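Local coordinates for periplasmic binding protein (Mycobacterium smegmatis, PDB 4MDY) that probably binds an iron-siderophore complex or a similar solute outside the cell membrane and hands it to an ABC transporter, at residues Asp42-Val47 with Thr139-Ala144; Glu90-Leu95 with Ser116-Thr121. All blocks are in the same frame, centred on the assembly; numbering follows the deposited sequence.

Contact 1: Asp42-Val47 with Thr139-Ala144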
ATOM      1  N   ASP A  42       0.465   8.735  -3.472  1.00 15.50           N
ATOM      2  CA  ASP A  42       1.807   8.658  -2.893  1.00 18.29           C
ATOM      3  C   ASP A  42       2.877   8.580  -3.982  1.00 17.53           C
ATOM      4  O   ASP A  42       3.953   9.141  -3.832  1.00 18.67           O
ATOM      5  CB  ASP A  42       1.939   7.464  -1.950  1.00 18.51           C
ATOM      6  CG  ASP A  42       1.283   7.698  -0.589  1.00 20.75           C
ATOM      7  OD1 ASP A  42       0.524   8.682  -0.412  1.00 21.36           O
ATOM      8  OD2 ASP A  42       1.534   6.869   0.311  1.00 22.67           O
ATOM      9  N   ASP A  43       2.585   7.896  -5.082  1.00 16.74           N
ATOM     10  CA  ASP A  43       3.545   7.847  -6.196  1.00 16.73           C
ATOM     11  C   ASP A  43       3.687   9.240  -6.801  1.00 15.05           C
ATOM     12  O   ASP A  43       4.796   9.721  -7.017  1.00 15.88           O
ATOM     13  CB  ASP A  43       3.098   6.855  -7.275  1.00 18.78           C
ATOM     14  CG  ASP A  43       2.945   5.440  -6.743  1.00 20.47           C
ATOM     15  OD1 ASP A  43       3.972   4.748  -6.532  1.00 23.31           O
ATOM     16  OD2 ASP A  43       1.786   5.017  -6.547  1.00 24.74           O
ATOM     17  N   LEU A  44       2.553   9.898  -7.047  1.00 15.48           N
ATOM     18  CA  LEU A  44       2.552  11.241  -7.633  1.00 15.33           C
ATOM     19  C   LEU A  44       3.287  12.250  -6.743  1.00 15.14           C
ATOM     20  O   LEU A  44       4.205  12.955  -7.188  1.00 13.26           O
ATOM     21  CB  LEU A  44       1.104  11.684  -7.905  1.00 16.01           C
ATOM     22  CG  LEU A  44       0.450  10.863  -9.029  1.00 17.94           C
ATOM     23  CD1 LEU A  44      -1.067  10.977  -9.034  1.00 18.93           C
ATOM     24  CD2 LEU A  44       1.016  11.260 -10.391  1.00 17.15           C
ATOM     25  N   LEU A  45       2.908  12.284  -5.473  1.00 17.24           N
ATOM     26  CA  LEU A  45       3.495  13.224  -4.520  1.00 15.83           C
ATOM     27  C   LEU A  45       4.990  12.975  -4.288  1.00 17.06           C
ATOM     28  O   LEU A  45       5.743  13.922  -4.085  1.00 18.48           O
ATOM     29  CB  LEU A  45       2.732  13.193  -3.198  1.00 16.01           C
ATOM     30  CG  LEU A  45       1.325  13.808  -3.263  1.00 16.04           C
ATOM     31  CD1 LEU A  45       0.566  13.506  -1.978  1.00 16.77           C
ATOM     32  CD2 LEU A  45       1.390  15.303  -3.520  1.00 16.94           C
ATOM     33  N   ALA A  46       5.417  11.713  -4.339  1.00 16.19           N
ATOM     34  CA  ALA A  46       6.832  11.374  -4.183  1.00 16.06           C
ATOM     35  C   ALA A  46       7.709  12.112  -5.190  1.00 16.01           C
ATOM     36  O   ALA A  46       8.838  12.471  -4.873  1.00 16.95           O
ATOM     37  CB  ALA A  46       7.046   9.868  -4.312  1.00 15.54           C
ATOM     38  N   VAL A  47       7.193  12.326  -6.401  1.00 15.43           N
ATOM     39  CA  VAL A  47       7.955  13.003  -7.460  1.00 18.31           C
ATOM     40  C   VAL A  47       7.506  14.443  -7.715  1.00 19.28           C
ATOM     41  O   VAL A  47       7.864  15.039  -8.723  1.00 21.33           O
ATOM     42  CB  VAL A  47       7.957  12.182  -8.773  1.00 17.99           C
ATOM     43  CG1 VAL A  47       8.691  10.862  -8.569  1.00 17.21           C
ATOM     44  CG2 VAL A  47       6.547  11.936  -9.291  1.00 18.53           C
ATOM     45  N   THR A 139       6.407   2.534 -11.285  1.00 14.64           N
ATOM     46  CA  THR A 139       7.110   2.675 -12.552  1.00 16.20           C
ATOM     47  C   THR A 139       6.253   3.291 -13.668  1.00 14.32           C
ATOM     48  O   THR A 139       6.697   4.220 -14.335  1.00 17.07           O
ATOM     49  CB  THR A 139       7.709   1.335 -13.014  1.00 18.62           C
ATOM     50  OG1 THR A 139       8.620   0.870 -12.008  1.00 21.16           O
ATOM     51  CG2 THR A 139       8.471   1.507 -14.319  1.00 19.69           C
ATOM     52  N   ILE A 140       5.041   2.788 -13.874  1.00 14.26           N
ATOM     53  CA  ILE A 140       4.207   3.326 -14.947  1.00 15.65           C
ATOM     54  C   ILE A 140       3.802   4.778 -14.656  1.00 16.13           C
ATOM     55  O   ILE A 140       3.757   5.584 -15.568  1.00 15.26           O
ATOM     56  CB  ILE A 140       2.981   2.446 -15.255  1.00 17.12           C
ATOM     57  CG1 ILE A 140       2.389   2.817 -16.615  1.00 18.41           C
ATOM     58  CG2 ILE A 140       1.924   2.554 -14.163  1.00 18.02           C
ATOM     59  CD1 ILE A 140       1.308   1.868 -17.087  1.00 19.43           C
ATOM     60  N   ILE A 141       3.539   5.108 -13.391  1.00 15.73           N
ATOM     61  CA  ILE A 141       3.163   6.487 -13.020  1.00 16.10           C
ATOM     62  C   ILE A 141       4.326   7.460 -13.242  1.00 16.12           C
ATOM     63  O   ILE A 141       4.136   8.557 -13.777  1.00 13.79           O
ATOM     64  CB  ILE A 141       2.652   6.570 -11.566  1.00 16.82           C
ATOM     65  CG1 ILE A 141       1.330   5.816 -11.442  1.00 18.83           C
ATOM     66  CG2 ILE A 141       2.474   8.026 -11.130  1.00 17.30           C
ATOM     67  CD1 ILE A 141       0.871   5.598 -10.013  1.00 19.56           C
ATOM     68  N   GLY A 142       5.524   7.047 -12.828  1.00 15.81           N
ATOM     69  CA  GLY A 142       6.746   7.796 -13.086  1.00 16.19           C
ATOM     70  C   GLY A 142       6.952   8.075 -14.562  1.00 15.58           C
ATOM     71  O   GLY A 142       7.317   9.189 -14.940  1.00 15.63           O
ATOM     72  N   GLN A 143       6.703   7.067 -15.395  1.00 16.18           N
ATOM     73  CA  GLN A 143       6.788   7.229 -16.851  1.00 15.22           C
ATOM     74  C   GLN A 143       5.787   8.262 -17.362  1.00 15.09           C
ATOM     75  O   GLN A 143       6.149   9.188 -18.088  1.00 13.94           O
ATOM     76  CB  GLN A 143       6.573   5.888 -17.551  1.00 17.70           C
ATOM     77  CG  GLN A 143       7.773   4.972 -17.427  1.00 20.16           C
ATOM     78  CD  GLN A 143       7.500   3.550 -17.879  1.00 24.27           C
ATOM     79  OE1 GLN A 143       6.629   3.296 -18.707  1.00 30.81           O
ATOM     80  NE2 GLN A 143       8.253   2.614 -17.338  1.00 28.10           N
ATOM     81  N   ALA A 144       4.538   8.107 -16.937  1.00 15.98           N
ATOM     82  CA  ALA A 144       3.435   8.948 -17.396  1.00 16.22           C
ATOM     83  C   ALA A 144       3.575  10.426 -17.020  1.00 17.26           C
ATOM     84  O   ALA A 144       3.012  11.294 -17.705  1.00 17.98           O
ATOM     85  CB  ALA A 144       2.128   8.408 -16.848  1.00 18.01           C
TER

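Contact 2: Glu90-Leu95 with Ser116-Thr121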
ATOM      1  N   GLU A  90     -18.330  10.818 -13.933  1.00 31.03           N
ATOM      2  CA  GLU A  90     -18.900  12.155 -14.135  1.00 33.24           C
ATOM      3  C   GLU A  90     -18.169  13.206 -13.304  1.00 31.02           C
ATOM      4  O   GLU A  90     -17.920  14.310 -13.789  1.00 32.03           O
ATOM      5  CB  GLU A  90     -20.402  12.184 -13.806  1.00 38.95           C
ATOM      6  CG  GLU A  90     -21.279  11.285 -14.675  1.00 49.80           C
ATOM      7  CD  GLU A  90     -21.452  11.772 -16.110  1.00 61.50           C
ATOM      8  OE1 GLU A  90     -20.893  12.831 -16.484  1.00 67.87           O
ATOM      9  OE2 GLU A  90     -22.162  11.081 -16.875  1.00 75.02           O
ATOM     10  N   GLU A  91     -17.823  12.868 -12.060  1.00 29.41           N
ATOM     11  CA  GLU A  91     -17.055  13.784 -11.212  1.00 31.30           C
ATOM     12  C   GLU A  91     -15.693  14.076 -11.833  1.00 28.05           C
ATOM     13  O   GLU A  91     -15.244  15.218 -11.878  1.00 25.75           O
ATOM     14  CB  GLU A  91     -16.850  13.207  -9.810  1.00 37.07           C
ATOM     15  CG  GLU A  91     -18.141  12.949  -9.040  1.00 43.44           C
ATOM     16  CD  GLU A  91     -17.963  12.922  -7.524  1.00 53.11           C
ATOM     17  OE1 GLU A  91     -17.040  13.589  -7.002  1.00 52.14           O
ATOM     18  OE2 GLU A  91     -18.768  12.241  -6.846  1.00 63.78           O
ATOM     19  N   ILE A  92     -15.035  13.029 -12.313  1.00 26.36           N
ATOM     20  CA  ILE A  92     -13.711  13.180 -12.906  1.00 24.55           C
ATOM     21  C   ILE A  92     -13.775  14.077 -14.159  1.00 22.01           C
ATOM     22  O   ILE A  92     -12.989  15.011 -14.293  1.00 23.91           O
ATOM     23  CB  ILE A  92     -13.066  11.801 -13.173  1.00 23.12           C
ATOM     24  CG1 ILE A  92     -12.762  11.120 -11.833  1.00 23.56           C
ATOM     25  CG2 ILE A  92     -11.786  11.957 -13.992  1.00 23.69           C
ATOM     26  CD1 ILE A  92     -12.524   9.631 -11.907  1.00 25.20           C
ATOM     27  N   ALA A  93     -14.729  13.820 -15.050  1.00 22.66           N
ATOM     28  CA  ALA A  93     -14.924  14.675 -16.229  1.00 26.06           C
ATOM     29  C   ALA A  93     -15.068  16.158 -15.852  1.00 26.63           C
ATOM     30  O   ALA A  93     -14.476  17.035 -16.491  1.00 26.67           O
ATOM     31  CB  ALA A  93     -16.129  14.202 -17.029  1.00 26.87           C
ATOM     32  N   ALA A  94     -15.830  16.433 -14.798  1.00 26.85           N
ATOM     33  CA  ALA A  94     -16.039  17.809 -14.331  1.00 26.77           C
ATOM     34  C   ALA A  94     -14.756  18.464 -13.806  1.00 25.82           C
ATOM     35  O   ALA A  94     -14.647  19.682 -13.796  1.00 26.12           O
ATOM     36  CB  ALA A  94     -17.128  17.847 -13.268  1.00 26.93           C
ATOM     37  N   LEU A  95     -13.789  17.658 -13.377  1.00 26.42           N
ATOM     38  CA  LEU A  95     -12.493  18.170 -12.933  1.00 27.27           C
ATOM     39  C   LEU A  95     -11.532  18.513 -14.087  1.00 26.53           C
ATOM     40  O   LEU A  95     -10.473  19.100 -13.857  1.00 25.11           O
ATOM     41  CB  LEU A  95     -11.838  17.184 -11.953  1.00 27.68           C
ATOM     42  CG  LEU A  95     -12.573  17.035 -10.616  1.00 31.12           C
ATOM     43  CD1 LEU A  95     -12.182  15.746  -9.904  1.00 34.22           C
ATOM     44  CD2 LEU A  95     -12.330  18.238  -9.718  1.00 31.46           C
ATOM     45  N   SER A 116     -10.844   7.355 -20.829  1.00 21.81           N
ATOM     46  CA  SER A 116      -9.966   7.765 -21.926  1.00 22.29           C
ATOM     47  C   SER A 116     -10.598   8.844 -22.784  1.00 24.97           C
ATOM     48  O   SER A 116      -9.891   9.642 -23.388  1.00 26.92           O
ATOM     49  CB  SER A 116      -9.580   6.572 -22.793  1.00 22.02           C
ATOM     50  OG  SER A 116      -8.785   5.692 -22.029  1.00 23.39           O
ATOM     51  N   GLU A 117     -11.928   8.861 -22.831  1.00 26.42           N
ATOM     52  CA  GLU A 117     -12.659   9.935 -23.500  1.00 28.93           C
ATOM     53  C   GLU A 117     -12.416  11.282 -22.820  1.00 26.53           C
ATOM     54  O   GLU A 117     -12.486  12.324 -23.461  1.00 27.19           O
ATOM     55  CB  GLU A 117     -14.152   9.619 -23.516  1.00 33.93           C
ATOM     56  CG  GLU A 117     -14.938  10.457 -24.495  1.00 40.51           C
ATOM     57  CD  GLU A 117     -16.386  10.030 -24.570  1.00 48.60           C
ATOM     58  OE1 GLU A 117     -17.046   9.949 -23.509  1.00 46.37           O
ATOM     59  OE2 GLU A 117     -16.860   9.771 -25.692  1.00 58.56           O
ATOM     60  N   ILE A 118     -12.113  11.252 -21.524  1.00 25.15           N
ATOM     61  CA  ILE A 118     -11.873  12.471 -20.759  1.00 24.56           C
ATOM     62  C   ILE A 118     -10.425  12.919 -20.906  1.00 23.94           C
ATOM     63  O   ILE A 118     -10.151  14.084 -21.211  1.00 23.74           O
ATOM     64  CB  ILE A 118     -12.218  12.271 -19.268  1.00 25.43           C
ATOM     65  CG1 ILE A 118     -13.665  11.789 -19.123  1.00 27.95           C
ATOM     66  CG2 ILE A 118     -12.006  13.566 -18.486  1.00 26.16           C
ATOM     67  CD1 ILE A 118     -14.005  11.241 -17.753  1.00 30.95           C
ATOM     68  N   ALA A 119      -9.498  11.993 -20.669  1.00 24.98           N
ATOM     69  CA  ALA A 119      -8.084  12.293 -20.768  1.00 22.78           C
ATOM     70  C   ALA A 119      -7.279  11.006 -20.856  1.00 22.00           C
ATOM     71  O   ALA A 119      -7.789   9.926 -20.558  1.00 18.14           O
ATOM     72  CB  ALA A 119      -7.628  13.114 -19.567  1.00 23.23           C
ATOM     73  N   PRO A 120      -6.011  11.119 -21.267  1.00 20.92           N
ATOM     74  CA  PRO A 120      -5.125   9.965 -21.184  1.00 20.63           C
ATOM     75  C   PRO A 120      -5.203   9.316 -19.805  1.00 18.66           C
ATOM     76  O   PRO A 120      -5.118  10.004 -18.782  1.00 20.34           O
ATOM     77  CB  PRO A 120      -3.750  10.573 -21.435  1.00 21.53           C
ATOM     78  CG  PRO A 120      -4.021  11.725 -22.340  1.00 21.62           C
ATOM     79  CD  PRO A 120      -5.348  12.282 -21.885  1.00 22.26           C
ATOM     80  N   THR A 121      -5.387   8.002 -19.792  1.00 18.72           N
ATOM     81  CA  THR A 121      -5.680   7.270 -18.574  1.00 19.07           C
ATOM     82  C   THR A 121      -4.653   6.152 -18.414  1.00 18.91           C
ATOM     83  O   THR A 121      -4.400   5.390 -19.354  1.00 20.63           O
ATOM     84  CB  THR A 121      -7.116   6.717 -18.619  1.00 19.29           C
ATOM     85  OG1 THR A 121      -8.043   7.811 -18.611  1.00 22.30           O
ATOM     86  CG2 THR A 121      -7.408   5.806 -17.440  1.00 20.47           C
TER

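Contact 1: Asp42-Val47 with Thr139-Ala144
Asp43 and Leu44, neighbours on the short helix 40-46, both rest on Ile141 of helix 134-144. The two backbones come nearest at this point, with Asp43 CA 7.0 Å from Ile141 CA. Asp43 comes first along the chain. Its CB points toward the other helix and lies 3.7 Å from Ile141 CD1. The same methyl carbon is 3.6 Å from Asp43 OD2, a touch between an apolar group and a carboxylate oxygen. That oxygen takes its hydrogen bond from Gln137 NE2, one turn before Ile141 on helix 134-144. OD2 is thus bonded to Gln137 of this helix, while CB and OD2 also rest against the Ile141 methyl.

By the usual layout of this family, solute-binding protein 8, both helices belong to the N-terminal lobe of a two-lobed binding protein. In this family a long helix joins the lobes, and helix 148-168, which follows helix 134-144, fits that role.

Leu44 is next. Its CB does not aim at Ile141, but the branch end swings in, and Leu44 CD2 lies 3.6 Å from Ile141 CG2. Ile141 can serve both residues because its branches part. Ile141 chi1 of -67° sends CG1 and CD1 to Asp43 and leaves CG2, anti to the backbone N, for Leu44. Each of these side chains crosses that of Ile141 at about a right angle. Leu44 also touches Val49 and Val145. Further on, Val47 meets Met151 and Leu154 of helix 148-168, and its O accepts a hydrogen bond from Lys147 NZ.

Contact 2: Glu90-Leu95 with Ser116-Thr121
Ala93 on helix 89-94 faces Ile118 in the loop after helix 109-116, and their CA atoms are 5.9 Å apart, an approach consistent with the small side chain of Ala93. Ile118 carries the contact from its side, with CB pointing toward the helix. Its end carbon CD1 lies 3.7 Å from Ala93 CB and 3.8 Å from Ala93 N, so the methyl reaches the helix backbone itself. The other branch lies alongside, with Ile118 CG2 3.9 Å from Ala93 CA. Both branches thus bear on one residue. Ile118 chi1 of -56° turns CG1 and CD1 to the CB and N of Ala93, while CG2, anti to the backbone N of Ile118, comes to the CA.

Ile92 joins more loosely, its CG2 being 4.4 Å from Ile118 CD1. It is buried, while Ala93 and Ile118 are partly exposed. The contact packs helix 89-94 against the link from helix 109-116 to strand 121-123. Between the segments the chain runs through strand 99-102 and helix 109-116 before entering strand 121-123, a beta-alpha-beta arrangement in what is probably the N-terminal lobe. Ile100 of strand 99-102 touches both Ile92 and Ile118, and Pro97 does the same from the loop before that strand.

Past Ile118 the chain straightens through Ala119 and Pro120 into the strand. Here Thr121 OG1 donates a hydrogen bond to Ala119 O at 2.9 Å. The donor is tilted 32° from the carbonyl plane, and the C=O to donor angle is 147°. Pro120 makes backbone hydrogen bonds with Ile100, and Thr121 O accepts one from Thr24 OG1.

Overall arrangement
Contacts 1 and 2 lie in what appears to be the same lobe, on the same side of the centre of the chain. Their centres are about 19 Å apart, and their nearest atoms are about 7 Å apart without touching. Both segments of contact 2 fall in sequence between the two segments of contact 1. Contact 1 is buried and its centre is about 14 Å from that of the chain. It lies beside helix 148-168, the probable linker between the lobes. Contact 2 is farther out, at about 25 Å, and only partly buried. In this family the solute usually sits in the cleft between the lobes, and contact 2 is probably remote from it.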